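Local atomic coordinates of WipB (Legionella pneumophila, PDB entry 5NNY), a protein that acts as a translocated Legionella effector, a Ser/Thr phosphatase that targets the host lysosomal nutrient-sensing machinery, with this chain covering its phosphatase domain. Residues A[259-262]-A[263-266]; A[272-276]-A[277-281]. All coordinates share one frame; numbering follows the deposited sequence. Where two conformers were deposited one is given.

Contact 1. Residues A[259-262]-A[263-266]; sequences LYTH and DMMY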
loop_
_atom_site.group_PDB
_atom_site.type_symbol
_atom_site.label_atom_id
_atom_site.label_comp_id
_atom_site.label_asym_id
_atom_site.label_seq_id
_atom_site.Cartn_x
_atom_site.Cartn_y
_atom_site.Cartn_z
ATOM N N LEU A 259 8.456 8.302 -11.592
ATOM C CA LEU A 259 9.666 7.844 -10.909
ATOM C C LEU A 259 10.207 6.519 -11.438
ATOM O O LEU A 259 11.190 6.020 -10.882
ATOM C CB LEU A 259 9.413 7.732 -9.410
ATOM C CG LEU A 259 9.053 9.064 -8.741
ATOM C CD1 LEU A 259 8.576 8.848 -7.302
ATOM C CD2 LEU A 259 10.263 10.009 -8.754
ATOM N N TYR A 260 9.610 5.966 -12.498
ATOM C CA TYR A 260 9.974 4.670 -13.062
ATOM C C TYR A 260 9.446 4.635 -14.492
ATOM O O TYR A 260 8.544 5.393 -14.859
ATOM C CB TYR A 260 9.380 3.503 -12.250
ATOM C CG TYR A 260 7.855 3.569 -12.197
ATOM C CD1 TYR A 260 7.084 3.030 -13.223
ATOM C CD2 TYR A 260 7.188 4.179 -11.122
ATOM C CE1 TYR A 260 5.689 3.090 -13.204
ATOM C CE2 TYR A 260 5.787 4.236 -11.089
ATOM C CZ TYR A 260 5.051 3.699 -12.134
ATOM O OH TYR A 260 3.670 3.749 -12.115
ATOM N N THR A 261 9.969 3.707 -15.284
ATOM C CA THR A 261 9.346 3.387 -16.565
ATOM C C THR A 261 8.909 1.929 -16.537
ATOM O O THR A 261 9.352 1.148 -15.694
ATOM C CB THR A 261 10.297 3.670 -17.736
ATOM O OG1 THR A 261 11.455 2.850 -17.614
ATOM C CG2 THR A 261 10.729 5.124 -17.730
ATOM N N HIS A 262 8.000 1.565 -17.444
ATOM C CA HIS A 262 7.426 0.228 -17.353
ATOM C C HIS A 262 8.450 -0.859 -17.675
ATOM O O HIS A 262 8.337 -1.980 -17.173
ATOM C CB HIS A 262 6.188 0.119 -18.244
ATOM C CG HIS A 262 5.017 0.905 -17.724
ATOM N ND1 HIS A 262 4.449 1.958 -18.412
ATOM C CD2 HIS A 262 4.325 0.804 -16.565
ATOM C CE1 HIS A 262 3.445 2.456 -17.709
ATOM N NE2 HIS A 262 3.353 1.777 -16.580
ATOM N N ASP A 263 9.464 -0.553 -18.481
ATOM C CA ASP A 263 10.500 -1.554 -18.733
ATOM C C ASP A 263 11.237 -1.910 -17.440
ATOM O O ASP A 263 11.663 -3.057 -17.241
ATOM C CB ASP A 263 11.469 -1.057 -19.813
ATOM C CG ASP A 263 12.181 0.232 -19.431
ATOM O OD1 ASP A 263 11.580 1.325 -19.560
ATOM O OD2 ASP A 263 13.360 0.158 -19.000
ATOM N N MET A 264 11.405 -0.927 -16.552
ATOM C CA MET A 264 12.018 -1.206 -15.252
ATOM C C MET A 264 11.179 -2.192 -14.456
ATOM O O MET A 264 11.712 -3.025 -13.717
ATOM C CB MET A 264 12.190 0.083 -14.454
ATOM C CG MET A 264 13.092 1.117 -15.057
ATOM S SD MET A 264 12.948 2.580 -14.030
ATOM C CE MET A 264 13.688 3.857 -15.036
ATOM N N MET A 265 9.861 -2.104 -14.579
ATOM C CA MET A 265 8.999 -2.964 -13.772
ATOM C C MET A 265 8.934 -4.377 -14.344
ATOM O O MET A 265 8.842 -5.357 -13.591
ATOM C CB MET A 265 7.597 -2.334 -13.664
ATOM C CG MET A 265 7.641 -0.928 -13.076
ATOM S SD MET A 265 8.459 -0.902 -11.463
ATOM C CE MET A 265 7.079 -1.285 -10.385
ATOM N N TYR A 266 8.988 -4.516 -15.667
ATOM C CA TYR A 266 9.074 -5.862 -16.234
ATOM C C TYR A 266 10.367 -6.542 -15.796
ATOM O O TYR A 266 10.370 -7.709 -15.387
ATOM C CB TYR A 266 9.015 -5.822 -17.761
ATOM C CG TYR A 266 7.643 -5.539 -18.342
ATOM C CD1 TYR A 266 6.651 -6.520 -18.321
ATOM C CD2 TYR A 266 7.354 -4.317 -18.950
ATOM C CE1 TYR A 266 5.398 -6.285 -18.860
ATOM C CE2 TYR A 266 6.084 -4.072 -19.508
ATOM C CZ TYR A 266 5.118 -5.062 -19.448
ATOM O OH TYR A 266 3.864 -4.850 -19.982
#
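Thr261 and Met264 meet in a local contact at the N-terminal start of helix 262-270, where the loop following helix 233-253 turns into the new helix. Thr261 holds the N-cap position, but its hydroxyl caps no backbone N-H. OG1 lies between the backbone N and the carbonyl carbon (chi1 62°). Thr261 OG1 donates to Asp263 OD1 at 2.5 Å, a distance short enough to be doubtful. Asp263 OD2 forms a salt bridge with Arg267, one turn further on. The N-H of Thr261 points at Met264 SD, weakly, at 3.4 Å but nearly straight (165°). Met264 sits at N3, where a capping box would have an acceptor side chain. Its sulfur takes the Thr261 N-H only weakly, so that motif is not formed. Tyr266 N to His262 O (3.0 Å) is the first i to i+4 bond that is not weak. Met265 and Tyr260 are both buried, and Met265 CG packs 4.0 Å from Tyr260 CD1. The bent Met265 chain carries SD to 5.0 Å from the centroid of the Tyr260 ring, an oblique Met-aromatic contact. Within this phosphoesterase fold, Glu135 OE2 on helix 128-138 is hydrogen-bonded to both Tyr260 OH and His262 NE2.

Contact 2. Residues A[272-276]-A[277-281]; sequences EHLNS and TDEVV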
loop_
_atom_site.group_PDB
_atom_site.type_symbol
_atom_site.label_atom_id
_atom_site.label_comp_id
_atom_site.label_asym_id
_atom_site.label_seq_id
_atom_site.Cartn_x
_atom_site.Cartn_y
_atom_site.Cartn_z
ATOM N N GLU A 272 15.684 -9.265 -12.372
ATOM C CA GLU A 272 16.955 -8.766 -12.865
ATOM C C GLU A 272 17.528 -7.699 -11.948
ATOM O O GLU A 272 16.855 -7.183 -11.059
ATOM C CB GLU A 272 16.795 -8.180 -14.265
ATOM C CG GLU A 272 16.296 -9.182 -15.250
ATOM C CD GLU A 272 16.160 -8.616 -16.630
ATOM O OE1 GLU A 272 16.773 -7.567 -16.920
ATOM O OE2 GLU A 272 15.421 -9.232 -17.412
ATOM N N HIS A 273 18.803 -7.388 -12.186
ATOM C CA HIS A 273 19.456 -6.222 -11.603
ATOM C C HIS A 273 18.837 -4.931 -12.124
ATOM O O HIS A 273 18.449 -4.825 -13.290
ATOM C CB HIS A 273 20.946 -6.206 -11.942
ATOM C CG HIS A 273 21.688 -7.423 -11.493
ATOM N ND1 HIS A 273 22.969 -7.705 -11.914
ATOM C CD2 HIS A 273 21.334 -8.429 -10.659
ATOM C CE1 HIS A 273 23.371 -8.836 -11.363
ATOM N NE2 HIS A 273 22.397 -9.296 -10.599
ATOM N N LEU A 274 18.778 -3.924 -11.253
ATOM C CA LEU A 274 18.327 -2.585 -11.624
ATOM C C LEU A 274 19.388 -1.591 -11.152
ATOM O O LEU A 274 19.164 -0.819 -10.220
ATOM C CB LEU A 274 16.958 -2.283 -11.021
ATOM C CG LEU A 274 15.876 -3.253 -11.491
ATOM C CD1 LEU A 274 14.592 -3.031 -10.713
ATOM C CD2 LEU A 274 15.627 -3.104 -13.000
ATOM N N ASN A 275 20.551 -1.618 -11.816
ATOM C CA ASN A 275 21.731 -0.922 -11.307
ATOM C C ASN A 275 21.818 0.545 -11.718
ATOM O O ASN A 275 22.605 1.284 -11.117
ATOM C CB ASN A 275 23.005 -1.646 -11.766
ATOM C CG ASN A 275 23.262 -2.918 -10.986
ATOM O OD1 ASN A 275 23.007 -2.986 -9.793
ATOM N ND2 ASN A 275 23.763 -3.937 -11.662
ATOM N N SER A 276 21.047 0.971 -12.717
ATOM C CA SER A 276 21.112 2.348 -13.190
ATOM C C SER A 276 20.437 3.286 -12.197
ATOM O O SER A 276 19.430 2.936 -11.578
ATOM C CB SER A 276 20.456 2.465 -14.569
ATOM O OG SER A 276 20.795 3.686 -15.198
ATOM N N THR A 277 20.991 4.494 -12.062
ATOM C CA THR A 277 20.535 5.418 -11.023
ATOM C C THR A 277 19.048 5.735 -11.161
ATOM O O THR A 277 18.323 5.840 -10.162
ATOM C CB THR A 277 21.365 6.699 -11.080
ATOM O OG1 THR A 277 22.738 6.370 -10.853
ATOM C CG2 THR A 277 20.916 7.679 -10.026
ATOM N N ASP A 278 18.571 5.856 -12.397
ATOM C CA ASP A 278 17.174 6.207 -12.639
ATOM C C ASP A 278 16.209 5.090 -12.249
ATOM O O ASP A 278 14.993 5.330 -12.164
ATOM C CB ASP A 278 16.960 6.593 -14.114
ATOM C CG ASP A 278 17.301 5.469 -15.089
ATOM O OD1 ASP A 278 18.301 4.752 -14.862
ATOM O OD2 ASP A 278 16.574 5.315 -16.095
ATOM N N GLU A 279 16.718 3.889 -12.010
ATOM C CA GLU A 279 15.907 2.721 -11.698
ATOM C C GLU A 279 15.765 2.485 -10.199
ATOM O O GLU A 279 15.218 1.450 -9.796
ATOM C CB GLU A 279 16.519 1.474 -12.348
ATOM C CG GLU A 279 16.748 1.609 -13.851
ATOM C CD GLU A 279 17.406 0.374 -14.485
ATOM O OE1 GLU A 279 16.861 -0.139 -15.485
ATOM O OE2 GLU A 279 18.458 -0.081 -13.981
ATOM N N VAL A 280 16.249 3.407 -9.368
ATOM C CA VAL A 280 16.416 3.099 -7.942
ATOM C C VAL A 280 15.061 2.931 -7.247
ATOM O O VAL A 280 14.923 2.134 -6.312
ATOM C CB VAL A 280 17.287 4.165 -7.252
ATOM C CG1 VAL A 280 16.565 5.510 -7.150
ATOM C CG2 VAL A 280 17.721 3.668 -5.871
ATOM N N VAL A 281 14.023 3.633 -7.715
ATOM C CA VAL A 281 12.701 3.404 -7.130
ATOM C C VAL A 281 12.208 2.006 -7.496
ATOM O O VAL A 281 11.733 1.256 -6.642
ATOM C CB VAL A 281 11.703 4.500 -7.565
ATOM C CG1 VAL A 281 10.291 4.173 -7.072
ATOM C CG2 VAL A 281 12.109 5.860 -7.006
#
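Glu279 folds back on Ser276 and Leu274 where the loop after helix 262-270 enters a 3-10 turn, residues 277-279, that leads into helix 280-286. The carboxylate returns to the N-H three residues back, which resembles one side of a capping box. The serine hydroxyl does not bond to Glu279 N. Glu279 sets out toward the loop at its CB. Its CG stands beside the backbone N, anti to the carbonyl carbon (chi1 -54°), and the chain is extended from there. This brings OE2 to the Ser276 N-H, which meets it on the anti side, 24° out of the carboxylate plane. The other oxygen, OE1, makes a salt bridge with Arg267 of helix 262-270, so both oxygens have a partner and the group is fixed in its rotation. Leu274 crosses the Glu279 side chain at about a right angle. Its CB lies 4.0 Å from Glu279 CB, and its CD2 approaches OE1. Leu274 and Glu279 are buried, while the Ser276 and Asp278 side is more open. Ser276 was modelled in two conformers, so the bond of its hydroxyl is provisional. In one of them, Ser276 OG contacts Asp278 OD1 nearly along its C-O axis at 2.7 Å. The backbone closes the turn through Glu279 N, which bonds to Ser276 O at 2.9 Å. The carboxylate adds a second link between the same two residues, with Ser276 N 3.1 Å from Glu279 OE2.

Contact 1 comes first along the chain and closes before contact 2 opens. Their centres lie about 9 Å apart, on the same side of the chain's centre. Each marks the start of a helical segment: contact 1 that of helix 262-270, contact 2 the 3-10 turn before helix 280-286. These two helices follow each other directly in the chain, both within the WipA-like phosphatase domain. The starts touch through Met264: its CE lies 3.4 Å from Asp278 OD2, and its SD packs against Glu279 CA. Arg267, on the first helix, forms salt bridges with both Asp263 and Glu279. One guanidinium thus ties the two helix starts together.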